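Local coordinates for protein 2-hydroxyhepta-2,4-diene-1,7-dioate isomerase (Mycobacterium marinum, PDB 3QDF) that binds zinc and probably acts as an isomerase or hydrolase of the fumarylacetoacetate hydrolase family, possibly in homoprotocatechuate degradation, at residues S12-A17 and R49-A54; A64-C69 and I94-N99; A113-V118 and V153-Q158; E123-I128 and L231-T236; I149-S154 and F174-P179. One frame throughout, in Å; residues are numbered along the deposited sequence. Where two conformers were deposited one is given.

Overall arrangement
Interaction 1 stands apart: a surface contact within the N-terminal family region, centred about 22 Å from the centre of the chain and carried by an indole face and a charged pair rather than by strand pairing. Interactions 4 and 5 are fully internal, about 9 Å apart between centres, and each supplies a carboxylate to the same zinc ion. Interaction 2 is partly buried; its strand 67-70 pairs with strand 231-233 of interaction 4, and K97 forms a salt bridge with D152 of interaction 5. Interaction 3, towards the periphery, shares V153 and S154 with interaction 5 but relies on water and helix-end bonds. Backbone ladders thus dominate inside, and side-chain and solvent bridges outside.

Interaction 1: S12-A17 and R49-A54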
# COMPACT_ATOMS: atom_id res chain seq x y z
N SER A 12 -11.85 -16.11 6.47
CA SER A 12 -11.87 -17.04 7.59
C SER A 12 -12.84 -18.17 7.26
O SER A 12 -13.34 -18.22 6.13
CB SER A 12 -12.32 -16.32 8.87
OG SER A 12 -13.69 -15.94 8.79
N PRO A 13 -13.10 -19.09 8.21
CA PRO A 13 -14.20 -20.03 8.05
C PRO A 13 -15.56 -19.36 7.80
O PRO A 13 -16.28 -19.75 6.87
CB PRO A 13 -14.19 -20.81 9.37
CG PRO A 13 -12.74 -20.86 9.73
CD PRO A 13 -12.16 -19.53 9.28
N ASP A 14 -15.91 -18.33 8.59
CA ASP A 14 -17.18 -17.61 8.44
C ASP A 14 -17.17 -16.54 7.34
O ASP A 14 -18.04 -15.66 7.31
CB ASP A 14 -17.61 -16.99 9.79
CG ASP A 14 -17.67 -18.02 10.92
OD1 ASP A 14 -17.95 -19.21 10.65
OD2 ASP A 14 -17.43 -17.65 12.08
N GLY A 15 -16.18 -16.60 6.44
CA GLY A 15 -16.15 -15.72 5.27
C GLY A 15 -15.13 -14.58 5.26
O GLY A 15 -14.08 -14.66 5.91
N VAL A 16 -15.45 -13.53 4.51
CA VAL A 16 -14.58 -12.37 4.31
C VAL A 16 -15.02 -11.25 5.25
O VAL A 16 -16.19 -10.86 5.24
CB VAL A 16 -14.62 -11.90 2.81
CG1 VAL A 16 -13.82 -10.60 2.60
CG2 VAL A 16 -14.12 -13.01 1.87
N ALA A 17 -14.09 -10.72 6.04
CA ALA A 17 -14.37 -9.66 7.00
C ALA A 17 -13.16 -8.75 7.27
O ALA A 17 -12.01 -9.15 7.10
CB ALA A 17 -14.88 -10.26 8.33
N ARG A 49 -15.96 -13.08 17.34
CA ARG A 49 -15.11 -14.14 16.80
C ARG A 49 -13.67 -13.67 16.64
O ARG A 49 -13.43 -12.51 16.30
CB ARG A 49 -15.60 -14.62 15.43
CG ARG A 49 -16.96 -15.31 15.40
CD ARG A 49 -17.37 -15.52 13.94
NE ARG A 49 -18.81 -15.77 13.82
CZ ARG A 49 -19.70 -14.95 13.25
NH1 ARG A 49 -19.32 -13.80 12.71
NH2 ARG A 49 -20.98 -15.30 13.21
N SER A 50 -12.74 -14.58 16.88
CA SER A 50 -11.35 -14.33 16.49
C SER A 50 -10.63 -15.65 16.14
O SER A 50 -11.06 -16.72 16.57
CB SER A 50 -10.60 -13.58 17.60
OG SER A 50 -10.43 -14.39 18.74
N TRP A 51 -9.55 -15.55 15.37
CA TRP A 51 -8.74 -16.71 14.97
C TRP A 51 -7.28 -16.34 15.06
O TRP A 51 -6.95 -15.16 14.86
CB TRP A 51 -9.02 -17.08 13.50
CG TRP A 51 -10.40 -17.51 13.24
CD1 TRP A 51 -10.90 -18.78 13.34
CD2 TRP A 51 -11.49 -16.68 12.83
NE1 TRP A 51 -12.24 -18.79 13.02
CE2 TRP A 51 -12.62 -17.51 12.71
CE3 TRP A 51 -11.62 -15.31 12.58
CZ2 TRP A 51 -13.88 -17.02 12.33
CZ3 TRP A 51 -12.86 -14.81 12.20
CH2 TRP A 51 -13.98 -15.67 12.08
N PRO A 52 -6.41 -17.33 15.34
CA PRO A 52 -5.00 -17.06 15.10
C PRO A 52 -4.84 -16.68 13.63
O PRO A 52 -5.54 -17.23 12.77
CB PRO A 52 -4.31 -18.39 15.40
CG PRO A 52 -5.24 -19.08 16.37
CD PRO A 52 -6.62 -18.68 15.90
N LEU A 53 -3.97 -15.72 13.35
CA LEU A 53 -3.81 -15.25 11.98
C LEU A 53 -3.37 -16.38 11.03
O LEU A 53 -3.78 -16.40 9.88
CB LEU A 53 -2.85 -14.06 11.92
CG LEU A 53 -2.68 -13.38 10.55
CD1 LEU A 53 -3.99 -12.68 10.12
CD2 LEU A 53 -1.53 -12.39 10.60
N ALA A 54 -2.55 -17.30 11.54
CA ALA A 54 -2.08 -18.46 10.77
C ALA A 54 -3.23 -19.30 10.21
O ALA A 54 -3.06 -20.01 9.23
CB ALA A 54 -1.16 -19.34 11.65
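S12 lies over the indole of W51, its CB 3.6 Å from the centroid of the six-membered ring and only 9° off the ring normal, the geometry of a CH-pi contact made squarely on the face. Its hydroxyl is turned between the backbone N and the carbonyl carbon (chi1 68°), which sets OG above the far rim of the ring, 3.3 Å from W51 CH2. From there S12 OG also donates to the carbonyl O of G15, and S12 N reaches that same oxygen from the other side of the carbonyl plane, at 2.7 Å, so two donors of one residue grip it.

P13 continues along the same indole face towards the pyrrole end. Its CD lies 4.2 Å from the centroid of the W51 five-membered ring, a more slanted CH-pi contact, and the two side chains run past each other in opposite directions. S12 to G15 form a type I beta turn, the tip of the hairpin that joins strand 6-12 to strand 15-22; W51, on strand 45-52, packs against this tip and also touches I10 and E35.

D14, in the turn, was deposited in two conformers, and what follows holds for the one given. Its OD2 comes to the indole at the edge, near the ring plane, and lies within salt-bridge distance of R49 NE, at 2.9 Å. The pair is tentative, because D14 OD2 also crowds R49 CD. R49 has a second acidic partner, since its NH1 pairs with E35.

Interaction 2: A64-C69 and I94-N99; sequences ASKVVC and IFLKPN
C69 and F95 face each other on adjoining antiparallel strands, 67-70 and 94-97, in the beta core of the fumarylacetoacetate hydrolase fold, beside the zinc site. F95 CG sits between the backbone N and the carbonyl carbon (chi1 59°), which lays the ring over C69, with C69 CB 3.5 Å from the centroid, a CH-pi contact displaced towards the CZ rim. C69 SG lies obliquely to the same ring, at 4.4 Å from the centroid; C69 SG also touches K97 CD at 3.6 Å.

K97 starts beside V67, whose side chain it crosses at an angle, and then bends at both chi3 and chi4 away from the strand pair, so that NZ reaches the zinc ligand D152 and the carbonyl oxygens of K169 and F174. On the reverse face V68 and L96 run side by side and point the same way, V68 CG2 touching L96 CD2 at 3.8 Å.

Backbone bonds fix this register at C69 with F95 and at V67 with K97, where the bond from V67 N is weak. Farther along the pair the side chain of N99 takes over: its ND2 donates to A64 O at 2.9 Å, the acceptor lying in the amide plane.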
# COMPACT_ATOMS: atom_id res chain seq x y z
N ALA A 64 -10.25 -0.27 -2.32
CA ALA A 64 -10.19 1.14 -2.68
C ALA A 64 -10.97 1.43 -3.96
O ALA A 64 -10.90 0.66 -4.93
CB ALA A 64 -8.74 1.56 -2.85
N SER A 65 -11.66 2.57 -4.01
CA SER A 65 -12.30 2.97 -5.26
C SER A 65 -11.27 3.44 -6.26
O SER A 65 -11.47 3.33 -7.49
CB SER A 65 -13.37 4.05 -5.04
OG SER A 65 -12.79 5.35 -4.91
N LYS A 66 -10.17 3.99 -5.76
CA LYS A 66 -9.10 4.44 -6.63
C LYS A 66 -7.82 4.48 -5.85
O LYS A 66 -7.83 4.56 -4.63
CB LYS A 66 -9.39 5.82 -7.25
CG LYS A 66 -9.62 6.96 -6.20
CD LYS A 66 -9.85 8.28 -6.97
CE LYS A 66 -10.27 9.44 -6.07
NZ LYS A 66 -11.63 9.18 -5.45
N VAL A 67 -6.71 4.44 -6.59
CA VAL A 67 -5.39 4.53 -6.01
C VAL A 67 -4.74 5.76 -6.61
O VAL A 67 -4.46 5.78 -7.81
CB VAL A 67 -4.56 3.25 -6.36
CG1 VAL A 67 -3.16 3.33 -5.75
CG2 VAL A 67 -5.31 1.99 -5.90
N VAL A 68 -4.52 6.79 -5.81
CA VAL A 68 -3.91 8.03 -6.33
C VAL A 68 -2.46 7.97 -5.90
O VAL A 68 -2.16 7.53 -4.78
CB VAL A 68 -4.59 9.31 -5.80
CG1 VAL A 68 -4.19 10.53 -6.64
CG2 VAL A 68 -6.11 9.18 -5.81
N CYS A 69 -1.55 8.35 -6.79
CA CYS A 69 -0.14 8.15 -6.55
C CYS A 69 0.68 9.39 -6.85
O CYS A 69 0.35 10.19 -7.73
CB CYS A 69 0.40 7.04 -7.44
SG CYS A 69 -0.50 5.52 -7.38
N ILE A 94 0.86 13.87 -9.90
CA ILE A 94 0.01 12.76 -9.49
C ILE A 94 -0.45 11.94 -10.69
O ILE A 94 -0.43 12.43 -11.81
CB ILE A 94 -1.20 13.24 -8.64
CG1 ILE A 94 -2.17 14.08 -9.47
CG2 ILE A 94 -0.70 14.03 -7.38
CD1 ILE A 94 -3.56 14.15 -8.84
N PHE A 95 -0.82 10.69 -10.43
CA PHE A 95 -1.35 9.78 -11.44
C PHE A 95 -2.23 8.77 -10.75
O PHE A 95 -2.30 8.76 -9.53
CB PHE A 95 -0.24 9.10 -12.25
CG PHE A 95 0.73 8.28 -11.43
CD1 PHE A 95 1.84 8.88 -10.85
CD2 PHE A 95 0.54 6.91 -11.26
CE1 PHE A 95 2.76 8.12 -10.09
CE2 PHE A 95 1.45 6.12 -10.51
CZ PHE A 95 2.57 6.73 -9.92
N LEU A 96 -2.92 7.93 -11.52
CA LEU A 96 -3.83 6.95 -10.97
C LEU A 96 -3.41 5.54 -11.37
O LEU A 96 -2.89 5.31 -12.47
CB LEU A 96 -5.27 7.21 -11.46
CG LEU A 96 -5.94 8.50 -10.97
CD1 LEU A 96 -7.17 8.81 -11.79
CD2 LEU A 96 -6.34 8.34 -9.48
N LYS A 97 -3.64 4.61 -10.44
CA LYS A 97 -3.65 3.20 -10.73
C LYS A 97 -5.09 2.72 -10.53
O LYS A 97 -5.75 3.17 -9.59
CB LYS A 97 -2.69 2.46 -9.82
CG LYS A 97 -1.19 2.73 -10.15
CD LYS A 97 -0.28 2.30 -8.98
CE LYS A 97 0.09 0.78 -9.06
NZ LYS A 97 1.30 0.50 -9.95
N PRO A 98 -5.58 1.81 -11.41
CA PRO A 98 -6.94 1.30 -11.30
C PRO A 98 -7.02 0.33 -10.13
O PRO A 98 -6.04 -0.36 -9.85
CB PRO A 98 -7.14 0.57 -12.64
CG PRO A 98 -5.77 0.05 -12.97
CD PRO A 98 -4.82 1.13 -12.49
N ASN A 99 -8.15 0.26 -9.44
CA ASN A 99 -8.23 -0.67 -8.32
C ASN A 99 -8.12 -2.16 -8.74
O ASN A 99 -7.87 -3.02 -7.91
CB ASN A 99 -9.47 -0.39 -7.43
CG ASN A 99 -10.79 -0.70 -8.13
OD1 ASN A 99 -10.84 -1.31 -9.20
ND2 ASN A 99 -11.89 -0.28 -7.49
O HOH W 1 -10.29 1.93 -10.11
O HOH W 2 -7.80 4.51 -9.82

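Interaction 3: A113-V118 and V153-Q158; sequences ANASPV and VSARDQ. With EDO (1,2-ethanediol), chain D.
S116 and D157 meet through a weak but nearly straight bond: S116 N donates to D157 OD2 at 3.3 Å with an angle of 171° at the hydrogen. The same carboxylate oxygen also faces S116 O, 3.2 Å from D157 OD2, an approach of two acceptors. The carboxylate can reach the loop because D157 CG sits between its own backbone N and carbonyl carbon (chi1 54°). OD1 is turned back to its own chain and weakly accepts from Q158 N. A water 2.8 Å from D157 OD2, which accepts from Q158 NE2, can donate to it, though it has more acceptors in reach than protons.

A second water joins the amides of N114 and Q158, whose planes are almost perpendicular: it donates to N114 OD1 at 2.9 Å and accepts from Q158 NE2 at 3.1 Å. The other end of the Q158 amide, OE1, is satisfied by H171. P117, which follows a cis peptide bond, offers its carbonyl O to R156 N at 3.0 Å, and its ring CG rests on R156 CB. Apart from these polar groups V118 CG1 presses tightly on V153 CG1, 3.5 Å away.

R156 bends at chi2 away from the loop; its NH2 makes a salt bridge to the zinc ligand E121, while NH1 bonds to Q159 and weakly to a bound ethanediol. A155, paired with V118, is the N-cap of a strand-to-helix junction, where strand 144-155 passes into helix 156-162 near the metal site.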
# COMPACT_ATOMS: atom_id res chain seq x y z
N ALA A 113 4.26 -10.99 -20.46
CA ALA A 113 5.35 -11.64 -21.19
C ALA A 113 6.22 -10.59 -21.87
O ALA A 113 7.43 -10.67 -21.80
CB ALA A 113 4.82 -12.68 -22.20
N ASN A 114 5.59 -9.56 -22.44
CA ASN A 114 6.32 -8.54 -23.23
C ASN A 114 6.99 -7.36 -22.49
O ASN A 114 7.65 -6.55 -23.14
CB ASN A 114 5.47 -8.03 -24.43
CG ASN A 114 4.40 -6.96 -24.05
OD1 ASN A 114 4.18 -6.61 -22.87
ND2 ASN A 114 3.72 -6.46 -25.08
N ALA A 115 6.83 -7.25 -21.17
CA ALA A 115 7.31 -6.07 -20.44
C ALA A 115 8.68 -6.22 -19.74
O ALA A 115 8.88 -7.09 -18.90
CB ALA A 115 6.26 -5.60 -19.44
N SER A 116 9.61 -5.33 -20.08
CA SER A 116 10.94 -5.33 -19.47
C SER A 116 11.61 -3.98 -19.70
O SER A 116 11.50 -3.42 -20.78
CB SER A 116 11.81 -6.43 -20.09
OG SER A 116 13.07 -6.49 -19.45
N PRO A 117 12.26 -3.43 -18.66
CA PRO A 117 12.27 -3.91 -17.28
C PRO A 117 11.01 -3.51 -16.48
O PRO A 117 10.55 -2.37 -16.58
CB PRO A 117 13.49 -3.21 -16.68
CG PRO A 117 13.59 -1.90 -17.45
CD PRO A 117 13.09 -2.22 -18.84
N VAL A 118 10.47 -4.44 -15.70
CA VAL A 118 9.43 -4.11 -14.72
C VAL A 118 10.07 -3.87 -13.35
O VAL A 118 10.82 -4.72 -12.85
CB VAL A 118 8.33 -5.22 -14.62
CG1 VAL A 118 7.25 -4.81 -13.60
CG2 VAL A 118 7.70 -5.48 -15.98
N VAL A 153 4.21 -1.12 -8.76
CA VAL A 153 4.87 -1.88 -9.83
C VAL A 153 4.73 -1.15 -11.18
O VAL A 153 3.64 -0.66 -11.52
CB VAL A 153 4.38 -3.34 -9.87
CG1 VAL A 153 5.16 -4.13 -10.88
CG2 VAL A 153 4.54 -3.97 -8.49
N SER A 154 5.84 -1.05 -11.92
CA SER A 154 5.94 -0.16 -13.07
C SER A 154 6.73 -0.78 -14.23
O SER A 154 7.92 -1.12 -14.07
CB SER A 154 6.62 1.15 -12.66
OG SER A 154 6.08 1.68 -11.45
N ALA A 155 6.07 -0.92 -15.38
CA ALA A 155 6.72 -1.32 -16.62
C ALA A 155 7.44 -0.10 -17.24
O ALA A 155 6.80 0.75 -17.89
CB ALA A 155 5.70 -1.90 -17.58
N ARG A 156 8.75 -0.02 -17.04
CA ARG A 156 9.55 1.14 -17.48
C ARG A 156 9.59 1.38 -18.99
O ARG A 156 9.59 2.53 -19.44
CB ARG A 156 10.99 1.06 -16.95
CG ARG A 156 11.17 1.06 -15.42
CD ARG A 156 10.53 2.26 -14.72
NE ARG A 156 10.92 2.35 -13.31
CZ ARG A 156 10.24 2.99 -12.36
NH1 ARG A 156 9.09 3.62 -12.63
NH2 ARG A 156 10.71 3.00 -11.12
N ASP A 157 9.64 0.30 -19.78
CA ASP A 157 9.61 0.42 -21.25
C ASP A 157 8.32 1.13 -21.73
O ASP A 157 8.35 2.01 -22.61
CB ASP A 157 9.79 -0.95 -21.94
CG ASP A 157 8.77 -2.01 -21.45
OD1 ASP A 157 8.15 -1.85 -20.35
OD2 ASP A 157 8.60 -3.03 -22.15
N GLN A 158 7.21 0.75 -21.11
CA GLN A 158 5.89 1.30 -21.42
C GLN A 158 5.72 2.74 -20.96
O GLN A 158 5.01 3.50 -21.62
CB GLN A 158 4.81 0.41 -20.83
CG GLN A 158 4.88 -1.01 -21.40
CD GLN A 158 3.82 -1.93 -20.85
OE1 GLN A 158 2.98 -1.52 -20.02
NE2 GLN A 158 3.83 -3.18 -21.30
C1 EDO D . 6.38 7.02 -9.55
O1 EDO D . 6.63 6.93 -8.13
C2 EDO D . 7.64 7.28 -10.38
O2 EDO D . 7.64 6.47 -11.57
O HOH W 3 1.78 -5.50 -21.60
O HOH W 4 5.99 -3.67 -22.96

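Interaction 4: E123-I128 and L231-T236. With ZN (zinc ion), chain B.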
# COMPACT_ATOMS: atom_id res chain seq x y z
N GLU A 123 6.57 1.92 -1.24
CA GLU A 123 5.99 3.21 -0.88
C GLU A 123 5.12 3.15 0.36
O GLU A 123 4.35 2.19 0.57
CB GLU A 123 5.14 3.77 -2.04
CG GLU A 123 5.83 3.66 -3.39
CD GLU A 123 5.31 4.59 -4.46
OE1 GLU A 123 4.34 5.38 -4.25
OE2 GLU A 123 5.89 4.50 -5.56
N LEU A 124 5.21 4.21 1.16
CA LEU A 124 4.24 4.44 2.23
C LEU A 124 2.87 4.73 1.59
O LEU A 124 2.76 5.56 0.69
CB LEU A 124 4.68 5.60 3.11
CG LEU A 124 3.67 6.08 4.15
CD1 LEU A 124 3.62 5.08 5.33
CD2 LEU A 124 3.99 7.53 4.62
N ALA A 125 1.84 4.06 2.08
CA ALA A 125 0.51 4.30 1.57
C ALA A 125 -0.39 4.92 2.63
O ALA A 125 -0.40 4.49 3.80
CB ALA A 125 -0.08 3.01 1.06
N ILE A 126 -1.17 5.91 2.20
CA ILE A 126 -2.19 6.55 3.02
C ILE A 126 -3.52 5.89 2.71
O ILE A 126 -3.85 5.68 1.53
CB ILE A 126 -2.34 8.03 2.65
CG1 ILE A 126 -1.01 8.76 2.79
CG2 ILE A 126 -3.43 8.71 3.52
CD1 ILE A 126 -0.98 10.13 2.06
N VAL A 127 -4.29 5.55 3.75
CA VAL A 127 -5.67 5.13 3.53
C VAL A 127 -6.61 6.20 4.10
O VAL A 127 -6.49 6.59 5.28
CB VAL A 127 -5.96 3.75 4.16
CG1 VAL A 127 -7.37 3.31 3.83
CG2 VAL A 127 -4.95 2.73 3.61
N ILE A 128 -7.49 6.70 3.23
CA ILE A 128 -8.46 7.74 3.55
C ILE A 128 -9.59 7.10 4.33
O ILE A 128 -10.05 5.99 3.99
CB ILE A 128 -8.97 8.43 2.25
CG1 ILE A 128 -7.83 9.18 1.52
CG2 ILE A 128 -10.19 9.36 2.52
CD1 ILE A 128 -7.12 10.21 2.41
N LEU A 231 -6.75 4.77 -1.59
CA LEU A 231 -5.35 4.64 -1.30
C LEU A 231 -4.58 5.74 -1.96
O LEU A 231 -4.88 6.12 -3.10
CB LEU A 231 -4.86 3.32 -1.87
CG LEU A 231 -4.99 2.13 -0.94
CD1 LEU A 231 -5.06 0.86 -1.82
CD2 LEU A 231 -3.76 2.13 -0.00
N ILE A 232 -3.58 6.27 -1.25
CA ILE A 232 -2.64 7.19 -1.83
C ILE A 232 -1.22 6.65 -1.66
O ILE A 232 -0.75 6.47 -0.53
CB ILE A 232 -2.73 8.60 -1.19
CG1 ILE A 232 -4.12 9.23 -1.40
CG2 ILE A 232 -1.63 9.50 -1.79
CD1 ILE A 232 -4.38 10.47 -0.55
N LEU A 233 -0.54 6.38 -2.78
CA LEU A 233 0.88 5.98 -2.75
C LEU A 233 1.76 7.23 -2.82
O LEU A 233 1.67 8.00 -3.79
CB LEU A 233 1.21 5.03 -3.89
CG LEU A 233 0.38 3.74 -4.08
CD1 LEU A 233 1.08 2.88 -5.17
CD2 LEU A 233 0.22 2.96 -2.76
N THR A 234 2.63 7.39 -1.84
CA THR A 234 3.31 8.67 -1.61
C THR A 234 4.69 8.83 -2.26
O THR A 234 5.41 9.80 -1.97
CB THR A 234 3.40 8.98 -0.12
OG1 THR A 234 4.29 8.04 0.51
CG2 THR A 234 2.01 8.89 0.54
N GLY A 235 5.05 7.89 -3.13
CA GLY A 235 6.30 7.98 -3.90
C GLY A 235 7.31 6.99 -3.34
O GLY A 235 7.12 6.47 -2.25
N THR A 236 8.36 6.73 -4.12
CA THR A 236 9.34 5.74 -3.75
C THR A 236 10.73 6.40 -3.62
O THR A 236 11.07 7.33 -4.40
CB THR A 236 9.37 4.57 -4.79
OG1 THR A 236 9.99 3.41 -4.21
CG2 THR A 236 10.12 4.97 -6.08
ZN ZN B . 5.50 5.29 -7.38
O HOH W 5 3.82 6.54 -6.48
O HOH W 6 6.77 6.88 0.39
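The zinc site is built here into a pair of antiparallel strands, with E123 of strand 118-128 reaching across to L233 and the residues T234 to T236 that follow strand 231-233. E123 OE2 binds the zinc ion at 2.0 Å; E121 and D152 are the other protein ligands. The other oxygen, E123 OE1, accepts from G235 N at 2.8 Å, the donor standing well above the carboxylate plane, 64° out of it. A zinc-bound water donates to the same OE1 at 2.6 Å, so that both carboxylate oxygens are tied and the group's rotation is restricted. The backbone angles of G235 (phi 106°) are ones that call for glycine.

At the next residue, L124 O takes two bonds from one residue, from T234 N at 3.1 Å and from T234 OG1 at 2.9 Å. The hydroxyl can do this because it is placed between its own backbone N and carbonyl carbon (chi1 67°). A second water donates to T234 OG1 and G235 O and accepts from L124 N.

Regular pairing follows in the beta core of the fumarylacetoacetate hydrolase fold, where I126 and I232 exchange backbone bonds. Their side chains lie alongside each other towards helix 213-223, and T234 CG2 meets I126 CD1 at 3.6 Å from across. On the reverse face L231 CD2 packs against A125 CB and V127 CG2, and L233 CD2 touches A125 CB at 3.8 Å.

Interaction 5: I149-S154 and F174-P179. With ZN (zinc ion), chain B.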
# COMPACT_ATOMS: atom_id res chain seq x y z
N ILE A 149 1.33 -0.27 3.31
CA ILE A 149 2.46 -0.33 2.38
C ILE A 149 1.93 -0.59 1.00
O ILE A 149 0.97 -1.35 0.83
CB ILE A 149 3.49 -1.43 2.76
CG1 ILE A 149 3.90 -1.31 4.24
CG2 ILE A 149 4.75 -1.34 1.85
CD1 ILE A 149 4.78 -2.45 4.77
N GLY A 150 2.52 0.08 0.01
CA GLY A 150 2.22 -0.20 -1.38
C GLY A 150 3.47 -0.53 -2.16
O GLY A 150 4.59 -0.09 -1.81
N ASN A 151 3.29 -1.32 -3.22
CA ASN A 151 4.33 -1.59 -4.20
C ASN A 151 3.84 -1.05 -5.55
O ASN A 151 2.99 -1.68 -6.21
CB ASN A 151 4.63 -3.11 -4.31
CG ASN A 151 5.89 -3.41 -5.11
OD1 ASN A 151 6.38 -2.57 -5.86
ND2 ASN A 151 6.42 -4.63 -4.97
N ASP A 152 4.38 0.11 -5.94
CA ASP A 152 3.98 0.74 -7.20
C ASP A 152 4.68 0.07 -8.40
O ASP A 152 5.64 0.61 -9.00
CB ASP A 152 4.29 2.23 -7.16
CG ASP A 152 3.82 2.96 -8.40
OD1 ASP A 152 2.99 2.40 -9.16
OD2 ASP A 152 4.26 4.10 -8.62
N VAL A 153 4.21 -1.12 -8.76
CA VAL A 153 4.87 -1.88 -9.83
C VAL A 153 4.73 -1.15 -11.18
O VAL A 153 3.64 -0.66 -11.52
CB VAL A 153 4.38 -3.34 -9.87
CG1 VAL A 153 5.16 -4.13 -10.88
CG2 VAL A 153 4.54 -3.97 -8.49
N SER A 154 5.84 -1.05 -11.92
CA SER A 154 5.94 -0.16 -13.07
C SER A 154 6.73 -0.78 -14.23
O SER A 154 7.92 -1.12 -14.07
CB SER A 154 6.62 1.15 -12.66
OG SER A 154 6.08 1.68 -11.45
N PHE A 174 -0.27 -5.01 -10.27
CA PHE A 174 0.80 -4.04 -10.16
C PHE A 174 0.61 -3.11 -8.99
O PHE A 174 1.34 -2.12 -8.86
CB PHE A 174 0.95 -3.22 -11.47
CG PHE A 174 1.84 -3.87 -12.51
CD1 PHE A 174 2.00 -5.26 -12.56
CD2 PHE A 174 2.51 -3.08 -13.45
CE1 PHE A 174 2.82 -5.85 -13.53
CE2 PHE A 174 3.33 -3.67 -14.44
CZ PHE A 174 3.49 -5.04 -14.48
N CYS A 175 -0.36 -3.39 -8.13
CA CYS A 175 -0.51 -2.59 -6.91
C CYS A 175 -0.67 -3.49 -5.64
O CYS A 175 -1.70 -3.45 -4.99
CB CYS A 175 -1.62 -1.54 -7.03
SG CYS A 175 -1.50 -0.27 -5.74
N PRO A 176 0.36 -4.28 -5.30
CA PRO A 176 0.31 -4.95 -4.00
C PRO A 176 0.08 -3.92 -2.89
O PRO A 176 0.66 -2.81 -2.94
CB PRO A 176 1.70 -5.56 -3.85
CG PRO A 176 2.17 -5.78 -5.27
CD PRO A 176 1.59 -4.61 -6.05
N VAL A 177 -0.74 -4.28 -1.90
CA VAL A 177 -1.00 -3.37 -0.75
C VAL A 177 -1.18 -4.22 0.47
O VAL A 177 -1.80 -5.28 0.40
CB VAL A 177 -2.32 -2.55 -0.93
CG1 VAL A 177 -2.63 -1.73 0.32
CG2 VAL A 177 -2.26 -1.67 -2.16
N GLY A 178 -0.65 -3.77 1.60
CA GLY A 178 -0.81 -4.48 2.86
C GLY A 178 0.45 -4.31 3.70
O GLY A 178 1.27 -3.44 3.40
N PRO A 179 0.62 -5.14 4.74
CA PRO A 179 -0.22 -6.26 5.13
C PRO A 179 -1.50 -5.85 5.87
O PRO A 179 -2.43 -6.66 5.98
CB PRO A 179 0.70 -7.03 6.09
CG PRO A 179 1.53 -5.99 6.71
CD PRO A 179 1.80 -5.00 5.62
ZN ZN B . 5.50 5.29 -7.38
O HOH W 5 3.82 6.54 -6.48
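Strands 149-151 and 175-178 run antiparallel, their axes 165° apart in direction, with G178 N bonded to I149 O at 3.0 Å, N151 N to P176 O and V153 N to F174 O; the return bond from I149 N to G178 O is weak. V153 N is shared, since it also makes a weak bond to N151 O that closes an inverse gamma turn centred on D152.

D152 points away from strand 175-178, whereas the side chains of N151 and V153 pack against the segment 174-179. V153 CG1 stands over the middle of the F174 ring, 3.6 Å from its centroid and 8° off the normal, a CH-pi contact over the ring face. V153 CG2 meets P176 CD at 3.9 Å, and P176 CG lies 3.8 Å from N151 CB. At the far end I149 CD1 touches CD of P179, which follows a cis peptide bond and where the chain turns a corner.

The turn is part of the metal site of the fumarylacetoacetate hydrolase fold: D152 OD2 binds the zinc ion at 2.1 Å, and CG anti to the backbone N (chi1 -176°) carries the carboxylate to the metal. OD2 also accepts from K169 NZ, while D152 OD1 forms a salt bridge with K97, so both carboxylate oxygens are held in place. S154 OG donates to D152 O at 2.7 Å from above the carbonyl plane, and N151 OD1 accepts from the backbone N of E121, another zinc ligand.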